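Local coordinates for protein omega transaminase (PDB 5LHA) that transfers amino groups between amines and carbonyl compounds as a pyridoxal-phosphate-dependent class-III aminotransferase, here with its cofactor in the pyridoxamine phosphate form, at residues Trp191-Asn195 and Thr398-Leu402; Trp247-Arg251 and Trp282-Asp287; Val65-Arg71 and Pro434-Leu438; Glu18-His23 and Arg33-Leu37; Leu102-Leu106 and Arg117-Ser121. All coordinates share one frame; numbering follows the deposited sequence.

Interaction 1 (Trp191-Asn195 and Thr398-Leu402); sequences WLYRN and TRQPL
With its CG anti to the carbonyl carbon (chi1 -58°) and its chain bent at chi2 (113°), Arg399 runs its aliphatic part over one face of the Tyr193 ring and brings its guanidinium back to that residue's backbone. The contact bridges the two domains of a fold-type I aminotransferase: 191-195 follows strand 184-187, an outermost strand of the large-domain sheet, and 398-402 follows strand 387-393 of the smaller domain's sheet. Over the ring the evidence is a CH-pi contact, Arg399 CG standing 3.9 Å from the Tyr193 centroid and 26° off the ring normal, displaced toward the rim. At the other end Arg399 NH1 lies 2.6 Å from Tyr193 O, but the bond is bent and therefore weak. The exchange is reciprocated by Arg194, extended from CG to NE: its NE donates to Arg399 O at 2.6 Å, nearly along the C=O axis, and its NH2 adds a weak bond to the same oxygen at 2.7 Å. Two N-H groups thus grip one carbonyl, while a salt bridge from Arg194 NH1 to Asp391 on strand 387-393 helps fix the rotation of the guanidinium. Beyond it Pro401 closes in, its CB 3.7 Å from Arg194 NH2.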
# COMPACT_ATOMS: atom_id res chain seq x y z
N TRP A 191 -0.26 29.95 0.48
CA TRP A 191 -1.57 30.59 0.49
C TRP A 191 -1.53 31.71 1.51
O TRP A 191 -1.41 31.46 2.72
CB TRP A 191 -2.65 29.57 0.83
CG TRP A 191 -4.09 30.04 0.69
CD1 TRP A 191 -4.53 31.20 0.11
CD2 TRP A 191 -5.26 29.36 1.15
NE1 TRP A 191 -5.90 31.27 0.18
CE2 TRP A 191 -6.37 30.15 0.82
CE3 TRP A 191 -5.47 28.15 1.82
CZ2 TRP A 191 -7.68 29.78 1.13
CZ3 TRP A 191 -6.77 27.77 2.13
CH2 TRP A 191 -7.86 28.58 1.78
N LEU A 192 -1.59 32.96 1.04
CA LEU A 192 -1.43 34.10 1.94
C LEU A 192 -2.61 34.23 2.90
O LEU A 192 -2.44 34.58 4.07
CB LEU A 192 -1.27 35.38 1.12
CG LEU A 192 0.04 35.62 0.38
CD1 LEU A 192 -0.24 36.40 -0.90
CD2 LEU A 192 0.99 36.39 1.28
N TYR A 193 -3.82 33.92 2.42
CA TYR A 193 -5.01 34.12 3.25
C TYR A 193 -5.06 33.13 4.41
O TYR A 193 -5.48 33.50 5.52
CB TYR A 193 -6.27 34.05 2.39
CG TYR A 193 -7.46 34.71 3.04
CD1 TYR A 193 -7.45 36.08 3.33
CD2 TYR A 193 -8.58 33.97 3.40
CE1 TYR A 193 -8.54 36.68 3.95
CE2 TYR A 193 -9.67 34.58 4.02
CZ TYR A 193 -9.64 35.93 4.29
OH TYR A 193 -10.72 36.53 4.91
N ARG A 194 -4.66 31.88 4.19
CA ARG A 194 -4.67 30.85 5.24
C ARG A 194 -3.41 30.00 5.10
O ARG A 194 -3.27 29.28 4.11
CB ARG A 194 -5.91 29.95 5.15
CG ARG A 194 -7.24 30.63 5.39
CD ARG A 194 -8.36 29.59 5.50
NE ARG A 194 -9.67 30.21 5.64
CZ ARG A 194 -10.41 30.66 4.63
NH1 ARG A 194 -9.97 30.57 3.38
NH2 ARG A 194 -11.60 31.21 4.88
N ASN A 195 -2.52 30.04 6.10
CA ASN A 195 -1.32 29.22 6.09
C ASN A 195 -0.88 28.98 7.53
O ASN A 195 -1.25 29.74 8.42
CB ASN A 195 -0.20 29.84 5.24
CG ASN A 195 0.22 31.23 5.71
OD1 ASN A 195 1.02 31.37 6.63
ND2 ASN A 195 -0.34 32.25 5.08
N THR A 398 -10.20 35.76 12.10
CA THR A 398 -9.62 34.43 12.07
C THR A 398 -9.68 33.78 10.70
O THR A 398 -9.10 32.70 10.52
CB THR A 398 -10.34 33.50 13.04
OG1 THR A 398 -9.60 32.29 13.15
CG2 THR A 398 -11.72 33.18 12.48
N ARG A 399 -10.36 34.40 9.73
CA ARG A 399 -10.53 33.88 8.37
C ARG A 399 -11.17 32.49 8.34
O ARG A 399 -10.92 31.72 7.41
CB ARG A 399 -9.19 33.87 7.63
CG ARG A 399 -8.55 35.24 7.54
CD ARG A 399 -7.26 35.33 8.34
NE ARG A 399 -6.58 36.60 8.11
CZ ARG A 399 -5.84 36.89 7.05
NH1 ARG A 399 -5.65 35.99 6.09
NH2 ARG A 399 -5.27 38.08 6.95
N GLN A 400 -11.97 32.14 9.33
CA GLN A 400 -12.63 30.84 9.29
C GLN A 400 -13.63 30.81 8.15
O GLN A 400 -14.47 31.70 8.05
CB GLN A 400 -13.35 30.51 10.59
CG GLN A 400 -13.88 29.09 10.54
CD GLN A 400 -14.37 28.60 11.86
OE1 GLN A 400 -14.45 29.35 12.83
NE2 GLN A 400 -14.70 27.31 11.92
N PRO A 401 -13.57 29.81 7.28
CA PRO A 401 -14.53 29.75 6.17
C PRO A 401 -15.97 29.60 6.64
O PRO A 401 -16.25 29.02 7.69
CB PRO A 401 -14.06 28.52 5.38
CG PRO A 401 -13.35 27.69 6.39
CD PRO A 401 -12.67 28.65 7.30
N LEU A 402 -16.89 30.15 5.84
CA LEU A 402 -18.30 29.80 5.97
C LEU A 402 -18.47 28.30 5.84
O LEU A 402 -17.76 27.64 5.07
CB LEU A 402 -19.12 30.49 4.87
CG LEU A 402 -19.71 31.91 4.98
CD1 LEU A 402 -20.59 32.19 3.76
CD2 LEU A 402 -20.50 32.09 6.25

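Interaction 2 (Trp247-Arg251 and Trp282-Asp287); sequences WPRLR and WGVAPD
Arg251 and Trp247 lie on helix 246-256, the helix of a beta-alpha-beta crossover between the parallel strands 225-230 and 260-264 of the large domain, and both meet the loop 282-287 that leads into strand 288-291. Starting at the root of Arg251, CB touches Val284 CG1 at 4.0 Å. Bends at chi2 and chi3 then turn the chain along the loop, where CD passes Ala285 O at 3.3 Å. At the tip, Arg251 NH1 donates to Ala285 O at 2.8 Å, in the carbonyl plane on a lone pair, and NH2 forms a salt bridge with Asp287 OD2 at 2.9 Å on the syn side; a weaker bond joins NH1 to the same carboxylate oxygen. Guanidinium and carboxylate planes stand 85° apart, so the two groups do not pair flat. Asp287 OD2 also accepts Leu261 N of strand 260-264, and Arg251 NH2 has a second acidic partner in Asp255. A leucine in place of Arg251 would probably leave Asp287 without its charged mate on the helix and Ala285 O without this donor. Farther toward the helix start, Pro248 N has Val284 CG2 at 3.6 Å. The Trp247 and Trp282 indoles run nearly parallel, planes 10° apart, but are slid so far that they barely overlap, their five-membered ring centroids 4.9 Å apart.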
# COMPACT_ATOMS: atom_id res chain seq x y z
N TRP A 247 7.29 29.32 -7.61
CA TRP A 247 7.52 28.32 -8.64
C TRP A 247 8.98 28.30 -9.12
O TRP A 247 9.51 27.21 -9.35
CB TRP A 247 6.57 28.53 -9.83
CG TRP A 247 5.30 27.73 -9.66
CD1 TRP A 247 4.22 28.06 -8.88
CD2 TRP A 247 5.00 26.45 -10.23
NE1 TRP A 247 3.26 27.07 -8.96
CE2 TRP A 247 3.72 26.07 -9.77
CE3 TRP A 247 5.69 25.59 -11.08
CZ2 TRP A 247 3.12 24.87 -10.15
CZ3 TRP A 247 5.10 24.40 -11.46
CH2 TRP A 247 3.82 24.05 -10.99
N PRO A 248 9.66 29.44 -9.26
CA PRO A 248 11.11 29.38 -9.54
C PRO A 248 11.90 28.64 -8.47
O PRO A 248 12.84 27.89 -8.81
CB PRO A 248 11.50 30.86 -9.63
CG PRO A 248 10.27 31.52 -10.14
CD PRO A 248 9.14 30.81 -9.46
N ARG A 249 11.58 28.82 -7.19
CA ARG A 249 12.29 28.08 -6.15
C ARG A 249 11.80 26.64 -6.04
O ARG A 249 12.50 25.81 -5.44
CB ARG A 249 12.15 28.80 -4.81
CG ARG A 249 12.78 30.18 -4.79
CD ARG A 249 12.80 30.74 -3.38
NE ARG A 249 13.51 29.85 -2.46
CZ ARG A 249 13.84 30.16 -1.21
NH1 ARG A 249 13.52 31.36 -0.71
NH2 ARG A 249 14.48 29.28 -0.45
N LEU A 250 10.62 26.34 -6.58
CA LEU A 250 10.19 24.96 -6.76
C LEU A 250 11.09 24.25 -7.76
O LEU A 250 11.64 23.18 -7.48
CB LEU A 250 8.74 24.93 -7.22
CG LEU A 250 7.87 23.76 -6.79
CD1 LEU A 250 7.90 23.62 -5.29
CD2 LEU A 250 6.45 23.99 -7.29
N ARG A 251 11.25 24.85 -8.95
CA ARG A 251 12.13 24.33 -9.99
C ARG A 251 13.54 24.08 -9.46
O ARG A 251 14.15 23.05 -9.76
CB ARG A 251 12.16 25.32 -11.16
CG ARG A 251 13.04 24.95 -12.36
CD ARG A 251 12.50 23.81 -13.20
NE ARG A 251 12.93 22.50 -12.71
CZ ARG A 251 12.55 21.35 -13.28
NH1 ARG A 251 11.74 21.37 -14.33
NH2 ARG A 251 12.97 20.20 -12.79
N TRP A 282 5.31 32.18 -14.71
CA TRP A 282 6.23 32.30 -13.58
C TRP A 282 7.69 32.18 -13.98
O TRP A 282 8.56 32.19 -13.10
CB TRP A 282 5.90 31.23 -12.53
CG TRP A 282 4.51 31.35 -11.96
CD1 TRP A 282 3.56 30.37 -11.93
CD2 TRP A 282 3.94 32.49 -11.30
NE1 TRP A 282 2.42 30.84 -11.31
CE2 TRP A 282 2.63 32.13 -10.92
CE3 TRP A 282 4.40 33.77 -11.00
CZ2 TRP A 282 1.78 33.02 -10.25
CZ3 TRP A 282 3.56 34.65 -10.35
CH2 TRP A 282 2.26 34.27 -9.98
N GLY A 283 7.98 32.03 -15.27
CA GLY A 283 9.35 31.91 -15.75
C GLY A 283 9.98 30.56 -15.54
O GLY A 283 11.21 30.48 -15.39
N VAL A 284 9.20 29.49 -15.58
CA VAL A 284 9.64 28.16 -15.18
C VAL A 284 9.31 27.15 -16.27
O VAL A 284 8.23 27.21 -16.87
CB VAL A 284 9.00 27.74 -13.84
CG1 VAL A 284 9.09 26.25 -13.63
CG2 VAL A 284 9.69 28.47 -12.70
N ALA A 285 10.27 26.27 -16.57
CA ALA A 285 10.07 25.14 -17.45
C ALA A 285 9.93 23.87 -16.62
O ALA A 285 10.92 23.40 -16.05
CB ALA A 285 11.23 25.00 -18.43
N PRO A 286 8.73 23.30 -16.49
CA PRO A 286 8.59 22.02 -15.80
C PRO A 286 9.04 20.87 -16.70
O PRO A 286 9.35 21.05 -17.87
CB PRO A 286 7.09 21.95 -15.51
CG PRO A 286 6.47 22.75 -16.60
CD PRO A 286 7.44 23.86 -16.93
N ASP A 287 9.10 19.68 -16.11
CA ASP A 287 9.48 18.50 -16.88
C ASP A 287 8.31 17.93 -17.66
O ASP A 287 8.51 17.37 -18.75
CB ASP A 287 10.07 17.42 -15.95
CG ASP A 287 11.38 17.86 -15.29
OD1 ASP A 287 12.43 17.82 -15.97
OD2 ASP A 287 11.36 18.23 -14.10

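Interaction 3 (Val65-Arg71 and Pro434-Leu438); sequences VNIGHNR and PPLTL
Asn66 and Leu436 form the tight part of this contact, where two type I turns, Val65-Gly68 and Pro435-Leu438, abut. The backbones come very close, Asn66 CA lying 4.1 Å from Pro435 CA, and Leu436 N gives Asn66 O a weak hydrogen bond at 3.0 Å. Both side chains set CG anti to the carbonyl carbon (chi1 -67° and -57°) and lie side by side, pointing the same way, with Asn66 CB 3.8 Å from Leu436 CG; the amide oxygen of Asn66 is taken by Arg272. Pro435 adds a close approach, its CB 3.3 Å from Val65 O. Cutting Leu436 back to an alanine is likely to open a gap toward Leu353 and remove the apolar support at Asn66 CB. The Thr437 end, partly exposed, is looser: its CG2 comes no nearer than 4.1 Å to Ile67 O, while its hydroxyl is hydrogen-bonded to Asn45. Arg71 serves its own loop, NH1 donating to Ile67 O at 3.0 Å on a lone pair. Tyr87 of the second subunit packs on Val65 and His69. The junction follows strand 429-432 and lies between the entries to helices 72-85 and 440-457, with helices 335-350 and 353-368 packed against it.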
# COMPACT_ATOMS: atom_id res chain seq x y z
N VAL A 65 -14.75 26.56 -21.72
CA VAL A 65 -15.31 27.09 -22.96
C VAL A 65 -14.67 28.45 -23.19
O VAL A 65 -15.34 29.49 -23.12
CB VAL A 65 -16.85 27.16 -22.89
CG1 VAL A 65 -17.44 27.52 -24.25
CG2 VAL A 65 -17.42 25.84 -22.41
N ASN A 66 -13.37 28.45 -23.46
CA ASN A 66 -12.54 29.64 -23.39
C ASN A 66 -12.64 30.52 -24.63
O ASN A 66 -12.26 31.69 -24.58
CB ASN A 66 -11.08 29.25 -23.15
CG ASN A 66 -10.87 28.63 -21.78
OD1 ASN A 66 -11.82 28.48 -21.00
ND2 ASN A 66 -9.64 28.27 -21.48
N ILE A 67 -13.11 29.97 -25.75
CA ILE A 67 -13.35 30.75 -26.96
C ILE A 67 -14.81 31.14 -27.13
O ILE A 67 -15.16 31.78 -28.13
CB ILE A 67 -12.87 30.01 -28.22
CG1 ILE A 67 -13.75 28.78 -28.46
CG2 ILE A 67 -11.40 29.65 -28.06
CD1 ILE A 67 -13.41 28.02 -29.72
N GLY A 68 -15.68 30.73 -26.21
CA GLY A 68 -17.10 31.00 -26.32
C GLY A 68 -17.87 29.86 -26.97
O GLY A 68 -17.33 29.02 -27.68
N HIS A 69 -19.18 29.86 -26.74
CA HIS A 69 -20.01 28.82 -27.32
C HIS A 69 -20.26 29.09 -28.80
O HIS A 69 -20.24 30.23 -29.26
CB HIS A 69 -21.36 28.73 -26.60
CG HIS A 69 -21.26 28.40 -25.15
ND1 HIS A 69 -21.19 27.11 -24.68
CD2 HIS A 69 -21.27 29.20 -24.05
CE1 HIS A 69 -21.13 27.13 -23.36
NE2 HIS A 69 -21.18 28.38 -22.95
N ASN A 70 -20.46 28.01 -29.56
CA ASN A 70 -21.02 28.07 -30.91
C ASN A 70 -20.11 28.81 -31.90
O ASN A 70 -20.58 29.54 -32.78
CB ASN A 70 -22.42 28.68 -30.90
CG ASN A 70 -23.31 28.13 -31.99
OD1 ASN A 70 -23.04 27.07 -32.55
ND2 ASN A 70 -24.39 28.84 -32.29
N ARG A 71 -18.79 28.62 -31.78
CA ARG A 71 -17.86 29.18 -32.75
C ARG A 71 -17.94 28.40 -34.06
O ARG A 71 -17.73 27.18 -34.08
CB ARG A 71 -16.43 29.15 -32.20
CG ARG A 71 -16.18 30.06 -31.00
CD ARG A 71 -16.40 31.54 -31.35
NE ARG A 71 -15.41 32.07 -32.28
CZ ARG A 71 -14.30 32.72 -31.93
NH1 ARG A 71 -14.03 32.94 -30.65
NH2 ARG A 71 -13.47 33.16 -32.86
N PRO A 434 -14.89 32.91 -16.48
CA PRO A 434 -15.64 33.07 -17.72
C PRO A 434 -14.77 32.77 -18.93
O PRO A 434 -13.56 32.56 -18.79
CB PRO A 434 -16.03 34.56 -17.67
CG PRO A 434 -14.88 35.19 -16.98
CD PRO A 434 -14.45 34.20 -15.92
N PRO A 435 -15.36 32.76 -20.14
CA PRO A 435 -14.54 32.61 -21.35
C PRO A 435 -13.48 33.69 -21.42
O PRO A 435 -13.64 34.80 -20.90
CB PRO A 435 -15.55 32.72 -22.49
CG PRO A 435 -16.85 32.25 -21.88
CD PRO A 435 -16.80 32.70 -20.43
N LEU A 436 -12.37 33.36 -22.08
CA LEU A 436 -11.26 34.30 -22.18
C LEU A 436 -11.54 35.43 -23.16
O LEU A 436 -10.77 36.39 -23.22
CB LEU A 436 -9.98 33.56 -22.57
CG LEU A 436 -9.60 32.44 -21.59
CD1 LEU A 436 -8.19 31.93 -21.84
CD2 LEU A 436 -9.77 32.85 -20.13
N THR A 437 -12.63 35.34 -23.92
CA THR A 437 -13.09 36.43 -24.77
C THR A 437 -13.89 37.48 -24.01
O THR A 437 -14.41 38.41 -24.64
CB THR A 437 -13.92 35.88 -25.93
OG1 THR A 437 -15.03 35.13 -25.43
CG2 THR A 437 -13.05 34.98 -26.82
N LEU A 438 -13.99 37.37 -22.68
CA LEU A 438 -14.74 38.33 -21.88
C LEU A 438 -14.32 39.76 -22.19
O LEU A 438 -13.13 40.06 -22.34
CB LEU A 438 -14.52 38.04 -20.39
CG LEU A 438 -15.48 38.76 -19.44
CD1 LEU A 438 -16.78 37.98 -19.33
CD2 LEU A 438 -14.84 38.92 -18.08

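Interaction 4 (Glu18-His23 and Arg33-Leu37); sequences EKKFWH and RDKTL
Lys19 and Arg33 slide past each other in opposite directions, and so fold the N-terminal segment 18-23 against 33-37 at the subunit interface. Lys19 NZ, turned by a bend at chi3 (-70°), meets the hydroxyl of Thr36 tip to tip, donating to OG1 at 2.7 Å. It also points at Arg33 O, though the modelled separation is too short to be trusted, and gives His23 NE2 a bond at 3.1 Å in the plane of the imidazole. In return Arg33 NH1 donates to Lys19 O at 2.9 Å, from 46° above the carbonyl plane. Arg33 NH2 forms a salt bridge with Glu18 OE2 at 3.0 Å, weak as a hydrogen bond. Asp34 OD1 completes a Glu18-Arg33-Asp34 salt-bridge network by charge alone, 3.6 Å from Arg33 NH2 and well out of the guanidinium plane; the arginine probably eases the closeness of the two carboxylates. Farther out, His23 ND1 bonds to Thr90 O of the second subunit, which positions the ring and is consistent with a neutral imidazole. The Phe21 ring lies under the lysine chain, with Lys19 CG 4.1 Å above its centre, and meets Phe100 of the second subunit edge-to-face; Phe21 O is buried without a partner. Strand 26-27 lies in the connection between the two segments, and at Leu37 strand 37-43 begins, pairing in parallel with a strand of that subunit.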
# COMPACT_ATOMS: atom_id res chain seq x y z
N GLU A 18 -37.54 12.89 -14.82
CA GLU A 18 -36.83 12.12 -13.81
C GLU A 18 -35.35 11.99 -14.16
O GLU A 18 -34.96 11.90 -15.33
CB GLU A 18 -37.46 10.74 -13.62
CG GLU A 18 -36.85 9.99 -12.45
CD GLU A 18 -36.96 10.75 -11.14
OE1 GLU A 18 -37.96 11.50 -10.97
OE2 GLU A 18 -36.04 10.63 -10.30
N LYS A 19 -34.53 11.96 -13.12
CA LYS A 19 -33.07 12.05 -13.23
C LYS A 19 -32.45 10.66 -13.06
O LYS A 19 -32.49 10.08 -11.98
CB LYS A 19 -32.55 13.04 -12.19
CG LYS A 19 -31.12 13.48 -12.41
CD LYS A 19 -30.70 14.47 -11.34
CE LYS A 19 -31.42 15.79 -11.53
NZ LYS A 19 -31.06 16.83 -10.51
N LYS A 20 -31.92 10.11 -14.16
CA LYS A 20 -31.30 8.79 -14.16
C LYS A 20 -29.78 8.85 -14.17
O LYS A 20 -29.12 7.81 -14.27
CB LYS A 20 -31.79 7.98 -15.36
CG LYS A 20 -33.29 7.84 -15.47
CD LYS A 20 -33.88 7.13 -14.27
CE LYS A 20 -35.06 6.24 -14.69
NZ LYS A 20 -36.04 6.95 -15.54
N PHE A 21 -29.20 10.04 -14.05
CA PHE A 21 -27.76 10.19 -13.97
C PHE A 21 -27.38 10.85 -12.65
O PHE A 21 -28.23 11.46 -11.98
CB PHE A 21 -27.20 10.99 -15.16
CG PHE A 21 -27.73 12.38 -15.25
CD1 PHE A 21 -27.11 13.43 -14.58
CD2 PHE A 21 -28.85 12.66 -16.02
CE1 PHE A 21 -27.61 14.72 -14.67
CE2 PHE A 21 -29.35 13.94 -16.12
CZ PHE A 21 -28.73 14.98 -15.45
N TRP A 22 -26.11 10.73 -12.31
CA TRP A 22 -25.53 11.32 -11.11
C TRP A 22 -24.72 12.57 -11.44
O TRP A 22 -23.82 12.53 -12.27
CB TRP A 22 -24.66 10.30 -10.39
CG TRP A 22 -25.42 9.41 -9.47
CD1 TRP A 22 -26.61 9.70 -8.86
CD2 TRP A 22 -25.04 8.10 -9.00
NE1 TRP A 22 -27.00 8.65 -8.06
CE2 TRP A 22 -26.05 7.66 -8.12
CE3 TRP A 22 -23.94 7.27 -9.24
CZ2 TRP A 22 -26.00 6.43 -7.47
CZ3 TRP A 22 -23.89 6.02 -8.58
CH2 TRP A 22 -24.93 5.62 -7.72
N HIS A 23 -25.03 13.67 -10.74
CA HIS A 23 -24.24 14.89 -10.87
C HIS A 23 -22.87 14.68 -10.25
O HIS A 23 -22.78 14.38 -9.06
CB HIS A 23 -24.88 16.08 -10.14
CG HIS A 23 -26.12 16.62 -10.78
ND1 HIS A 23 -26.08 17.53 -11.82
CD2 HIS A 23 -27.43 16.42 -10.51
CE1 HIS A 23 -27.31 17.85 -12.16
NE2 HIS A 23 -28.15 17.19 -11.38
N ARG A 33 -31.37 16.12 -4.74
CA ARG A 33 -30.95 15.54 -6.01
C ARG A 33 -31.86 15.99 -7.15
O ARG A 33 -31.41 16.07 -8.30
CB ARG A 33 -30.96 14.02 -5.94
CG ARG A 33 -30.22 13.39 -7.11
CD ARG A 33 -30.33 11.89 -7.10
NE ARG A 33 -31.71 11.47 -7.34
CZ ARG A 33 -32.21 11.26 -8.56
NH1 ARG A 33 -31.44 11.41 -9.62
NH2 ARG A 33 -33.47 10.89 -8.71
N ASP A 34 -33.12 16.29 -6.85
CA ASP A 34 -34.14 16.58 -7.86
C ASP A 34 -34.17 18.03 -8.31
O ASP A 34 -34.86 18.35 -9.28
CB ASP A 34 -35.53 16.20 -7.33
CG ASP A 34 -35.74 14.70 -7.27
OD1 ASP A 34 -35.19 13.98 -8.13
OD2 ASP A 34 -36.47 14.24 -6.37
N LYS A 35 -33.46 18.92 -7.62
CA LYS A 35 -33.26 20.27 -8.12
C LYS A 35 -32.28 20.24 -9.29
O LYS A 35 -31.29 19.50 -9.27
CB LYS A 35 -32.74 21.19 -7.01
CG LYS A 35 -32.64 22.65 -7.40
CD LYS A 35 -31.38 23.29 -6.83
CE LYS A 35 -30.11 22.84 -7.55
NZ LYS A 35 -29.90 23.57 -8.83
N THR A 36 -32.57 21.02 -10.33
CA THR A 36 -31.69 21.08 -11.49
C THR A 36 -31.87 22.43 -12.17
O THR A 36 -33.00 22.91 -12.30
CB THR A 36 -31.97 19.96 -12.51
OG1 THR A 36 -32.35 18.75 -11.85
CG2 THR A 36 -30.73 19.70 -13.36
N LEU A 37 -30.75 23.05 -12.53
CA LEU A 37 -30.71 24.13 -13.51
C LEU A 37 -30.38 23.51 -14.87
O LEU A 37 -29.25 23.08 -15.09
CB LEU A 37 -29.68 25.18 -13.11
CG LEU A 37 -29.41 26.34 -14.07
CD1 LEU A 37 -30.66 27.16 -14.32
CD2 LEU A 37 -28.31 27.22 -13.50

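Interaction 5 (Leu102-Leu106 and Arg117-Ser121); sequences LAERL and RVLFS
Phe120, its CG anti to the carbonyl carbon (chi1 -75°), points its ring end into helix 97-109, and the rotamers of two leucines shape the place where it fits. Leu102 extends away from its own N (chi1 -175°) and sends CD2 to Phe120 CE1 at 3.5 Å, approaching obliquely. One turn on, Leu106 takes the other choice, with CG beside its N and anti to the carbonyl carbon; its CD1 lies 3.6 Å from the same Phe120 CE1, and Leu106 and Phe120 approach from opposite directions. Between the leucines along the helix, Ala103 is small enough for the ring to come close to the backbone: Phe120 CZ stands 3.8 Å from Ala103 N, which lies at the ring edge, and CE2 is 3.9 Å from Ala103 CB. Helix and strand here belong to the alpha/beta large domain of a fold-type I enzyme. Strand 115-121 is an outermost strand of its sheet within the chain, antiparallel to 303-308; the axes of 102-106 and 117-121 approach to 8.3 Å, with their N-to-C directions 128° apart. Val118, two residues before Phe120 and on the same side of the strand, lays CG1 3.6 Å above the centre of the phenyl face, while its CG2 approaches Ala103 CB at 4.3 Å. Phe21 of the second subunit packs on both Ala103 and Phe120. Past Ser121 the chain enters the cofactor pocket at Gly123-Ser125.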
# COMPACT_ATOMS: atom_id res chain seq x y z
N LEU A 102 -1.38 17.74 -34.54
CA LEU A 102 -1.49 18.33 -33.21
C LEU A 102 -0.26 18.06 -32.35
O LEU A 102 0.15 18.91 -31.55
CB LEU A 102 -2.75 17.80 -32.52
CG LEU A 102 -3.12 18.39 -31.16
CD1 LEU A 102 -3.26 19.90 -31.26
CD2 LEU A 102 -4.38 17.76 -30.61
N ALA A 103 0.33 16.86 -32.46
CA ALA A 103 1.56 16.57 -31.72
C ALA A 103 2.69 17.50 -32.15
O ALA A 103 3.41 18.06 -31.31
CB ALA A 103 1.96 15.11 -31.92
N GLU A 104 2.89 17.66 -33.46
CA GLU A 104 3.84 18.64 -33.97
C GLU A 104 3.49 20.04 -33.48
O GLU A 104 4.37 20.80 -33.08
CB GLU A 104 3.86 18.59 -35.50
CG GLU A 104 4.78 19.59 -36.17
CD GLU A 104 6.25 19.18 -36.13
OE1 GLU A 104 6.54 18.01 -35.79
OE2 GLU A 104 7.11 20.02 -36.46
N ARG A 105 2.19 20.38 -33.50
CA ARG A 105 1.73 21.70 -33.09
C ARG A 105 2.02 21.95 -31.61
O ARG A 105 2.51 23.02 -31.24
CB ARG A 105 0.24 21.84 -33.39
CG ARG A 105 -0.39 23.16 -32.97
CD ARG A 105 -0.17 24.24 -34.00
NE ARG A 105 -0.73 25.51 -33.55
CZ ARG A 105 -1.92 25.98 -33.90
NH1 ARG A 105 -2.70 25.29 -34.72
NH2 ARG A 105 -2.33 27.15 -33.43
N LEU A 106 1.69 20.99 -30.76
CA LEU A 106 1.86 21.17 -29.32
C LEU A 106 3.33 21.29 -28.95
O LEU A 106 3.73 22.20 -28.20
CB LEU A 106 1.20 20.00 -28.58
CG LEU A 106 -0.33 20.02 -28.62
CD1 LEU A 106 -0.92 18.71 -28.10
CD2 LEU A 106 -0.85 21.20 -27.81
N ARG A 117 7.59 14.98 -26.59
CA ARG A 117 6.63 13.92 -26.89
C ARG A 117 5.30 14.22 -26.21
O ARG A 117 5.25 14.79 -25.12
CB ARG A 117 7.15 12.55 -26.43
CG ARG A 117 8.41 12.09 -27.13
CD ARG A 117 8.10 11.59 -28.53
NE ARG A 117 9.29 11.03 -29.19
CZ ARG A 117 10.15 11.75 -29.90
NH1 ARG A 117 9.98 13.05 -30.06
NH2 ARG A 117 11.19 11.16 -30.47
N VAL A 118 4.22 13.82 -26.88
CA VAL A 118 2.86 13.95 -26.37
C VAL A 118 2.25 12.56 -26.23
O VAL A 118 2.40 11.72 -27.12
CB VAL A 118 1.97 14.81 -27.30
CG1 VAL A 118 0.66 15.14 -26.60
CG2 VAL A 118 2.68 16.06 -27.77
N LEU A 119 1.59 12.32 -25.09
CA LEU A 119 0.70 11.18 -24.92
C LEU A 119 -0.71 11.71 -24.76
O LEU A 119 -1.05 12.30 -23.73
CB LEU A 119 1.12 10.31 -23.73
CG LEU A 119 0.86 8.82 -23.95
CD1 LEU A 119 1.64 8.00 -22.95
CD2 LEU A 119 -0.63 8.49 -23.88
N PHE A 120 -1.54 11.49 -25.79
CA PHE A 120 -2.88 12.05 -25.86
C PHE A 120 -3.86 11.23 -25.03
O PHE A 120 -3.65 10.05 -24.75
CB PHE A 120 -3.37 12.11 -27.31
CG PHE A 120 -2.73 13.21 -28.13
CD1 PHE A 120 -3.08 14.53 -27.94
CD2 PHE A 120 -1.74 12.91 -29.06
CE1 PHE A 120 -2.47 15.53 -28.68
CE2 PHE A 120 -1.14 13.90 -29.80
CZ PHE A 120 -1.51 15.22 -29.61
N SER A 121 -4.94 11.89 -24.64
CA SER A 121 -5.97 11.29 -23.82
C SER A 121 -7.25 12.10 -24.02
O SER A 121 -7.38 12.80 -25.03
CB SER A 121 -5.50 11.20 -22.36
OG SER A 121 -5.28 12.49 -21.79

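How the interactions relate
None of the five contacts touches another within the chain. Interactions 2 and 5 come closest, nearest atoms about 8 Å apart; interaction 2 joins helix 246-256 to the loop before strand 288-291, interaction 5 helix 97-109 to the outermost strand 115-121. Interaction 3 closes a long loop that contains interactions 1, 2 and 5; interaction 4 precedes them. Interactions 4 and 5, centres about 36 Å apart in one chain, meet across the interface with the second subunit: Phe21 of one subunit packs on Ala103 and Phe120 of the other, and Lys20 pairs with Glu104. The side chains of Trp247, Asn66, Phe120 and His23 stand about 10, 11, 12 and 14 Å from a bound pyridoxamine phosphate.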